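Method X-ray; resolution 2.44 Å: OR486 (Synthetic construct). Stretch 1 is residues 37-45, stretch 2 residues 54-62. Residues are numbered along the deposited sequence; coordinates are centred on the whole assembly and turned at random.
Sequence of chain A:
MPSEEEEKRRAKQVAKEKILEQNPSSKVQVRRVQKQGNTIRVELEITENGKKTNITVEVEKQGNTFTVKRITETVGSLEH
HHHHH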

# COMPACT_ATOMS: atom_id res chain seq x y z
N GLY A 37 6.94 14.25 -1.30
CA GLY A 37 6.35 15.29 -0.47
C GLY A 37 5.65 14.68 0.73
O GLY A 37 6.26 13.95 1.50
N ASN A 38 4.36 14.96 0.87
CA ASN A 38 3.56 14.36 1.93
C ASN A 38 2.75 13.18 1.41
O ASN A 38 1.88 12.65 2.10
CB ASN A 38 2.65 15.39 2.60
CG ASN A 38 3.43 16.43 3.39
OD1 ASN A 38 4.49 16.14 3.94
ND2 ASN A 38 2.90 17.64 3.45
N THR A 39 3.03 12.78 0.17
CA THR A 39 2.34 11.66 -0.45
C THR A 39 3.28 10.47 -0.60
O THR A 39 4.37 10.60 -1.15
CB THR A 39 1.79 12.05 -1.84
OG1 THR A 39 0.77 13.04 -1.69
CG2 THR A 39 1.22 10.83 -2.55
N ILE A 40 2.85 9.31 -0.12
CA ILE A 40 3.64 8.09 -0.25
C ILE A 40 2.92 7.02 -1.06
O ILE A 40 1.76 6.70 -0.81
CB ILE A 40 4.05 7.53 1.13
CG1 ILE A 40 4.66 8.64 1.99
CG2 ILE A 40 5.06 6.40 0.97
CD1 ILE A 40 5.34 8.15 3.25
N ARG A 41 3.62 6.47 -2.04
CA ARG A 41 3.06 5.46 -2.93
C ARG A 41 3.58 4.07 -2.58
O ARG A 41 4.78 3.83 -2.62
CB ARG A 41 3.36 5.80 -4.39
CG ARG A 41 2.65 7.03 -4.91
CD ARG A 41 2.97 7.28 -6.38
NE ARG A 41 2.22 8.40 -6.92
CZ ARG A 41 2.64 9.66 -6.92
NH1 ARG A 41 3.82 9.97 -6.40
NH2 ARG A 41 1.88 10.62 -7.45
N VAL A 42 2.66 3.17 -2.24
CA VAL A 42 3.03 1.82 -1.86
C VAL A 42 2.52 0.81 -2.88
O VAL A 42 1.32 0.73 -3.15
CB VAL A 42 2.47 1.46 -0.47
CG1 VAL A 42 2.93 0.07 -0.06
CG2 VAL A 42 2.90 2.49 0.56
N GLU A 43 3.44 0.06 -3.46
CA GLU A 43 3.11 -0.96 -4.45
C GLU A 43 3.07 -2.33 -3.79
O GLU A 43 4.04 -2.76 -3.17
CB GLU A 43 4.16 -0.94 -5.56
CG GLU A 43 4.24 0.39 -6.30
CD GLU A 43 5.37 0.44 -7.31
OE1 GLU A 43 5.72 -0.63 -7.86
OE2 GLU A 43 5.91 1.54 -7.55
N LEU A 44 1.94 -3.02 -3.94
CA LEU A 44 1.77 -4.34 -3.34
C LEU A 44 1.32 -5.34 -4.40
O LEU A 44 0.70 -4.97 -5.40
CB LEU A 44 0.76 -4.30 -2.19
CG LEU A 44 0.95 -3.23 -1.12
CD1 LEU A 44 0.20 -1.99 -1.52
CD2 LEU A 44 0.47 -3.70 0.24
N GLU A 45 1.64 -6.61 -4.17
CA GLU A 45 1.26 -7.67 -5.10
C GLU A 45 0.57 -8.82 -4.37
O GLU A 45 1.01 -9.26 -3.31
CB GLU A 45 2.50 -8.19 -5.84
CG GLU A 45 2.21 -9.29 -6.86
CD GLU A 45 3.41 -9.63 -7.72
OE1 GLU A 45 4.42 -8.90 -7.64
OE2 GLU A 45 3.35 -10.62 -8.47
N ASN A 54 -1.68 -6.57 -9.20
CA ASN A 54 -0.78 -5.49 -8.81
C ASN A 54 -1.56 -4.34 -8.19
O ASN A 54 -2.49 -3.82 -8.80
CB ASN A 54 0.02 -5.00 -10.02
CG ASN A 54 0.97 -6.04 -10.55
OD1 ASN A 54 1.40 -6.94 -9.82
ND2 ASN A 54 1.31 -5.94 -11.83
N ILE A 55 -1.18 -3.95 -6.98
CA ILE A 55 -1.91 -2.90 -6.27
C ILE A 55 -1.03 -1.70 -5.95
O ILE A 55 0.07 -1.84 -5.42
CB ILE A 55 -2.48 -3.44 -4.94
CG1 ILE A 55 -3.24 -4.75 -5.18
CG2 ILE A 55 -3.36 -2.40 -4.27
CD1 ILE A 55 -3.92 -5.29 -3.94
N THR A 56 -1.52 -0.52 -6.29
CA THR A 56 -0.86 0.73 -5.93
C THR A 56 -1.77 1.56 -5.03
O THR A 56 -2.86 1.95 -5.43
CB THR A 56 -0.50 1.56 -7.17
OG1 THR A 56 0.42 0.82 -7.99
CG2 THR A 56 0.14 2.88 -6.76
N VAL A 57 -1.33 1.80 -3.80
CA VAL A 57 -2.09 2.62 -2.86
C VAL A 57 -1.35 3.91 -2.49
O VAL A 57 -0.20 3.88 -2.06
CB VAL A 57 -2.45 1.84 -1.59
CG1 VAL A 57 -1.27 1.04 -1.14
CG2 VAL A 57 -2.92 2.78 -0.49
N GLU A 58 -2.02 5.04 -2.68
CA GLU A 58 -1.48 6.34 -2.31
C GLU A 58 -1.86 6.74 -0.89
O GLU A 58 -3.03 6.93 -0.57
CB GLU A 58 -1.93 7.41 -3.30
CG GLU A 58 -1.48 7.15 -4.72
CD GLU A 58 -1.94 8.23 -5.68
OE1 GLU A 58 -2.64 9.16 -5.24
OE2 GLU A 58 -1.60 8.14 -6.88
N VAL A 59 -0.85 6.85 -0.02
CA VAL A 59 -1.07 7.25 1.36
C VAL A 59 -0.66 8.71 1.55
O VAL A 59 0.41 9.13 1.10
CB VAL A 59 -0.25 6.38 2.33
CG1 VAL A 59 -0.55 6.76 3.77
CG2 VAL A 59 -0.55 4.90 2.09
N GLU A 60 -1.52 9.49 2.19
CA GLU A 60 -1.25 10.91 2.42
C GLU A 60 -1.00 11.24 3.89
O GLU A 60 -1.74 10.82 4.77
CB GLU A 60 -2.40 11.76 1.88
CG GLU A 60 -2.18 13.26 2.02
CD GLU A 60 -0.99 13.76 1.21
OE1 GLU A 60 -0.65 13.14 0.19
OE2 GLU A 60 -0.40 14.79 1.60
N LYS A 61 0.06 12.02 4.14
CA LYS A 61 0.37 12.51 5.47
C LYS A 61 -0.23 13.89 5.70
O LYS A 61 0.16 14.86 5.04
CB LYS A 61 1.89 12.57 5.67
CG LYS A 61 2.33 13.38 6.89
CD LYS A 61 3.85 13.56 6.91
CE LYS A 61 4.30 14.39 8.11
NZ LYS A 61 3.93 13.77 9.40
N GLN A 62 -1.17 13.98 6.62
CA GLN A 62 -1.81 15.25 6.95
C GLN A 62 -1.57 15.56 8.42
O GLN A 62 -2.24 15.00 9.30
CB GLN A 62 -3.31 15.20 6.65
CG GLN A 62 -4.05 16.50 6.97
CD GLN A 62 -3.69 17.63 6.02
OE1 GLN A 62 -4.39 17.87 5.03
NE2 GLN A 62 -2.60 18.34 6.31

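The apolar centre of the contact lies on the face of the two-stranded ladder that carries Ile40, Val42 and Leu44 from one strand and Ile55, Val57 and Val59 from the other, all six buried. Val57 meets two partners: its CG1 lies 3.4 Å from Leu44 CD1, a diagonal contact, and 3.8 Å from Val42 CB, its direct partner across the ladder. Leu44 CB and Ile55 CB approach to 4.3 Å, while Val42 CG2 reaches Val59 CG2 more loosely at 4.5 Å.

These side chains share a face because successive residues of each strand alternate between faces and the two strands are in register; their residues are also the hydrogen-bonded pairs of the antiparallel ladder. The strands, 39-45 and 54-62, run at 158° to each other. Val42 N donates to Val57 O (3.0 Å) and Val57 N returns a bond to Val42 O (2.9 Å). The flanking pairs are tighter: Ile40 N to Val59 O and Val59 N to Ile40 O both measure 2.7 Å, as do Leu44 N to Ile55 O and Ile55 N to Leu44 O. The N-H groups point almost straight at their acceptors. Between these rungs, CA-H groups lean on the same carbonyls, most closely Glu43 CA on Ile55 O at 3.3 Å.

The opposite face is polar and partly exposed. Here Arg41 faces Glu58, and their opposite charges form a long salt bridge, NE to OE2 at 3.8 Å, too far for a hydrogen bond. Glu43 and Thr56 meet only loosely, with CG 4.2 Å from OG1. Toward the start of the first strand, Thr39 OG1 donates a very short hydrogen bond to Glu60 OE1 (2.4 Å), the glutamate side chain bending back toward its partner with chi2 near 64°. Beyond it, Lys61 N donates to Asn38 O at 2.8 Å, extending the backbone bonding into the loop.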